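Local coordinates for sulfate permease family protein (Vibrio cholerae, PDB 4DGH) that probably carries sulfate or related anions across the membrane as a SulP transporter, of which this chain is the STAS domain, at the interface of chains A and B. Numbering follows the deposited sequence. Chains: chain A/B, Sulfate permease family protein.

Contact 1: the interface of chains A and B. Residues chain A 23-24, 38, 41; chain B 30, 32, 65, 69.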
# COMPACT_ATOMS: atom_id res chain seq x y z
N VAL A 23 -14.35 -13.34 0.58
CA VAL A 23 -13.38 -13.57 1.65
C VAL A 23 -12.48 -12.33 1.59
O VAL A 23 -12.01 -11.93 0.48
CB VAL A 23 -12.55 -14.82 1.36
CG1 VAL A 23 -11.43 -14.89 2.41
CG2 VAL A 23 -13.41 -16.07 1.42
N TYR A 24 -12.25 -11.72 2.74
CA TYR A 24 -11.35 -10.57 2.79
C TYR A 24 -10.44 -10.69 3.98
O TYR A 24 -10.90 -11.11 5.05
CB TYR A 24 -12.21 -9.27 2.89
CG TYR A 24 -11.29 -8.01 2.91
CD1 TYR A 24 -10.58 -7.59 1.74
CD2 TYR A 24 -11.14 -7.25 4.05
CE1 TYR A 24 -9.73 -6.48 1.75
CE2 TYR A 24 -10.30 -6.08 4.03
CZ TYR A 24 -9.57 -5.77 2.93
OH TYR A 24 -8.72 -4.64 2.96
N PHE A 38 -12.17 -1.43 0.95
CA PHE A 38 -13.03 -2.56 0.80
C PHE A 38 -14.49 -2.16 1.08
O PHE A 38 -15.41 -2.60 0.41
CB PHE A 38 -12.65 -3.69 1.71
CG PHE A 38 -13.25 -4.96 1.28
CD1 PHE A 38 -13.06 -5.41 -0.01
CD2 PHE A 38 -14.12 -5.66 2.08
CE1 PHE A 38 -13.65 -6.58 -0.48
CE2 PHE A 38 -14.68 -6.86 1.64
CZ PHE A 38 -14.48 -7.30 0.33
N VAL A 41 -15.66 -0.44 -2.01
CA VAL A 41 -15.97 -1.38 -3.07
C VAL A 41 -17.33 -2.04 -2.80
O VAL A 41 -18.17 -2.16 -3.69
CB VAL A 41 -14.94 -2.53 -3.08
CG1 VAL A 41 -15.42 -3.64 -4.02
CG2 VAL A 41 -13.57 -2.03 -3.52
N PHE B 30 -6.56 -8.88 -3.13
CA PHE B 30 -7.29 -7.65 -2.75
C PHE B 30 -6.65 -6.50 -3.51
O PHE B 30 -5.94 -5.62 -2.94
CB PHE B 30 -7.23 -7.49 -1.19
CG PHE B 30 -7.52 -8.78 -0.44
CD1 PHE B 30 -8.68 -9.52 -0.71
CD2 PHE B 30 -6.63 -9.27 0.53
CE1 PHE B 30 -8.94 -10.68 -0.02
CE2 PHE B 30 -6.89 -10.46 1.18
CZ PHE B 30 -8.05 -11.15 0.93
N PHE B 32 -8.00 -4.25 -5.07
CA PHE B 32 -8.98 -3.13 -5.26
C PHE B 32 -8.35 -1.74 -5.25
O PHE B 32 -8.66 -0.91 -6.09
CB PHE B 32 -10.16 -3.14 -4.22
CG PHE B 32 -10.68 -4.52 -3.90
CD1 PHE B 32 -11.48 -5.21 -4.81
CD2 PHE B 32 -10.31 -5.16 -2.71
CE1 PHE B 32 -11.92 -6.52 -4.54
CE2 PHE B 32 -10.75 -6.46 -2.44
CZ PHE B 32 -11.53 -7.15 -3.35
N THR B 65 -16.75 -9.66 -5.59
CA THR B 65 -16.30 -8.31 -5.43
C THR B 65 -15.09 -8.02 -6.34
O THR B 65 -15.00 -6.92 -6.95
CB THR B 65 -16.00 -7.86 -3.94
OG1 THR B 65 -14.87 -8.56 -3.48
CG2 THR B 65 -17.13 -8.24 -2.97
N THR B 69 -14.97 -5.57 -9.74
CA THR B 69 -13.88 -4.59 -9.85
C THR B 69 -13.10 -4.75 -11.13
O THR B 69 -12.78 -3.75 -11.81
CB THR B 69 -13.01 -4.71 -8.58
OG1 THR B 69 -13.85 -4.46 -7.47
CG2 THR B 69 -11.90 -3.66 -8.53

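Contact 2: the interface of chains A and B. Residues chain A 16-17, 21; chain B 61-63, 96, 99.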
# COMPACT_ATOMS: atom_id res chain seq x y z
N THR A 16 -14.23 -23.59 -7.48
CA THR A 16 -14.19 -22.14 -7.40
C THR A 16 -15.14 -21.70 -6.26
O THR A 16 -16.14 -22.38 -5.94
CB THR A 16 -14.61 -21.44 -8.70
OG1 THR A 16 -16.00 -21.62 -8.95
CG2 THR A 16 -13.75 -21.85 -9.93
N LEU A 17 -14.80 -20.56 -5.65
CA LEU A 17 -15.59 -20.01 -4.58
C LEU A 17 -16.95 -19.68 -5.21
O LEU A 17 -17.02 -19.12 -6.34
CB LEU A 17 -14.97 -18.67 -4.16
CG LEU A 17 -13.99 -18.61 -2.99
CD1 LEU A 17 -13.65 -17.10 -2.87
CD2 LEU A 17 -14.65 -19.11 -1.70
N LEU A 21 -20.22 -16.22 -1.82
CA LEU A 21 -19.30 -16.10 -0.68
C LEU A 21 -18.11 -15.23 -1.11
O LEU A 21 -17.52 -15.46 -2.19
CB LEU A 21 -18.82 -17.50 -0.35
CG LEU A 21 -17.76 -17.58 0.73
CD1 LEU A 21 -18.38 -17.08 2.02
CD2 LEU A 21 -17.39 -19.03 0.87
N PHE B 61 -7.44 -16.16 -5.96
CA PHE B 61 -8.84 -16.47 -6.07
C PHE B 61 -9.51 -15.11 -6.33
O PHE B 61 -8.89 -14.07 -6.15
CB PHE B 61 -9.45 -17.13 -4.79
CG PHE B 61 -9.46 -16.22 -3.60
CD1 PHE B 61 -10.54 -15.32 -3.38
CD2 PHE B 61 -8.36 -16.19 -2.72
CE1 PHE B 61 -10.50 -14.43 -2.30
CE2 PHE B 61 -8.34 -15.31 -1.62
CZ PHE B 61 -9.41 -14.41 -1.45
N MSE B 62 -10.78 -15.15 -6.78
CA MSE B 62 -11.53 -13.91 -6.98
C MSE B 62 -12.95 -14.21 -6.57
O MSE B 62 -13.49 -15.30 -6.87
CB MSE B 62 -11.68 -13.51 -8.42
CG MSE B 62 -10.31 -13.18 -8.96
SE MSE B 62 -10.65 -12.11 -10.58
CE MSE B 62 -11.24 -10.47 -9.81
N ASP B 63 -13.54 -13.32 -5.79
CA ASP B 63 -14.94 -13.44 -5.47
C ASP B 63 -15.70 -12.44 -6.32
O ASP B 63 -15.09 -11.69 -7.14
CB ASP B 63 -15.18 -13.30 -3.91
CG ASP B 63 -14.66 -11.99 -3.33
OD1 ASP B 63 -14.75 -10.95 -4.02
OD2 ASP B 63 -14.13 -11.99 -2.15
N LYS B 96 -13.22 -19.16 -13.25
CA LYS B 96 -14.05 -18.05 -12.78
C LYS B 96 -14.17 -16.96 -13.85
O LYS B 96 -15.23 -16.38 -14.02
CB LYS B 96 -13.47 -17.38 -11.53
CG LYS B 96 -14.17 -17.59 -10.27
CD LYS B 96 -15.16 -16.51 -10.00
CE LYS B 96 -16.07 -17.17 -9.02
NZ LYS B 96 -15.48 -17.06 -7.68
N LYS B 99 -16.81 -18.17 -16.34
CA LYS B 99 -18.16 -18.16 -15.77
C LYS B 99 -18.70 -16.76 -15.50
O LYS B 99 -19.89 -16.54 -15.62
CB LYS B 99 -18.23 -18.98 -14.46
CG LYS B 99 -17.61 -20.39 -14.49
CD LYS B 99 -18.09 -21.29 -13.33
CE LYS B 99 -18.16 -20.57 -11.95
NZ LYS B 99 -16.88 -20.48 -11.18

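Contact 1: the interface of chains A and B
B:Thr69 touches A:Val41 and is held from within its own chain. The hydroxyl B:Thr69 OG1 lies 3.9 Å from A:Val41 CG1 and donates a hydrogen bond to the backbone O of B:Thr65, one helical turn earlier, at 2.8 Å. The C=O...OG1 angle is 153°, and the donor is tilted somewhat out of the carbonyl plane. This bond turns the polar end of the threonine back toward its helix while the side chain still meets the valine.

The main contact is between aromatic and aliphatic groups. A:Phe38 brings its CD1 and CE1 to CE2 and CZ of the B:Phe32 ring. A:Phe38 CE1 and B:Phe32 CE2 are 3.5 Å apart. B:Thr65 OG1 also meets this side of A:Phe38, near CE1 and CZ, and the two side chains cross at about a right angle. A:Val41 covers the other part of B:Phe32. A:Val41 CG2, anti to the carbonyl carbon, reaches B:Phe32 CB at 3.7 Å and also meets CG and CD1. The ring of B:Phe32 therefore has one partner near CB and CG and another at CE2 and CZ.

A:Tyr24 lies face against face with A:Phe38 inside chain A. With CG anti to the backbone N (chi1 -178°), it turns its CD1-CE1 side to B:Phe30. CD1 sits over the B:Phe30 face, toward the rim, with planes 62° apart in an edge-to-face pair. The ring centroids are 4.9 Å apart. The outer end of the B:Phe30 ring, CE1 and CZ, also packs against the backbone of A:Tyr24, and B:Phe30 CE1 is 3.4 Å from A:Val23 O.

This is an aromatic patch of the A-B interface of the crystallised STAS domains. Chain A supplies strand 21-25 and helix 32-44. Chain B supplies the loop residue B:Phe30 and the first turns of helices 32-44 and 64-78. Helix 32-44 thus enters from both copies, but with different residues.

Contact 2: the interface of chains A and B
B:Lys96 crosses from chain B to the loop at A:Thr16 and A:Leu17. From CB the chain turns at chi2, and B:Lys96 CG passes loosely by A:Thr16 CB at 4.2 Å. CD carries the chain onward in a nearly extended stretch. B:Lys96 CE comes to 3.4 Å from A:Leu17 O. A second bend, at chi4 (83°), brings the terminal nitrogen NZ between two backbone carbonyls. B:Lys96 NZ donates to A:Leu17 O at 2.9 Å, with a C=O...NZ angle of 134° and the donor tilted from the carbonyl plane. B:Lys96 NZ also donates to B:Met62 O at 2.8 Å, at 158° and in the carbonyl plane. This one nitrogen ties the two chains together through main-chain atoms.

B:Lys99 makes a second polar link. B:Lys99 NZ meets A:Thr16 OG1 tip to tip and donates a hydrogen bond of 2.7 Å to the hydroxyl.

Beyond these hydrogen bonds, A:Leu17 lays its CD1 methyl against B:Phe61 CD1 at 3.6 Å. B:Asp63 CB packs by A:Leu21 O.

The site is a lysine-to-backbone patch of the A-B interface, whose biological relevance the structure alone does not show. Both lysines come from the last turn of helix 91-99. B:Phe61, B:Met62 and B:Asp63 form the loop leading into helix 64-78. In chain A the contact lies on the loop residues A:Thr16 and A:Leu17 and the start of strand 21-25.

The centres of contact 1 and contact 2, taken over their C-alpha atoms, are about 12 Å apart. Both use strand 21-25 of chain A, and they meet around the start of helix 64-78 of chain B. Contact 1 is mostly hydrophobic, whereas contact 2 adds lysine hydrogen bonds beside it. Both are parts of one A-B interface and probably adjoin, B:Asp63 and B:Thr65 being close in sequence. The two chains present different surfaces to each other, not an exact two-fold pairing. The deposited assembly has four copies, and the structure alone does not show whether this pairing exists in the full-length transporter.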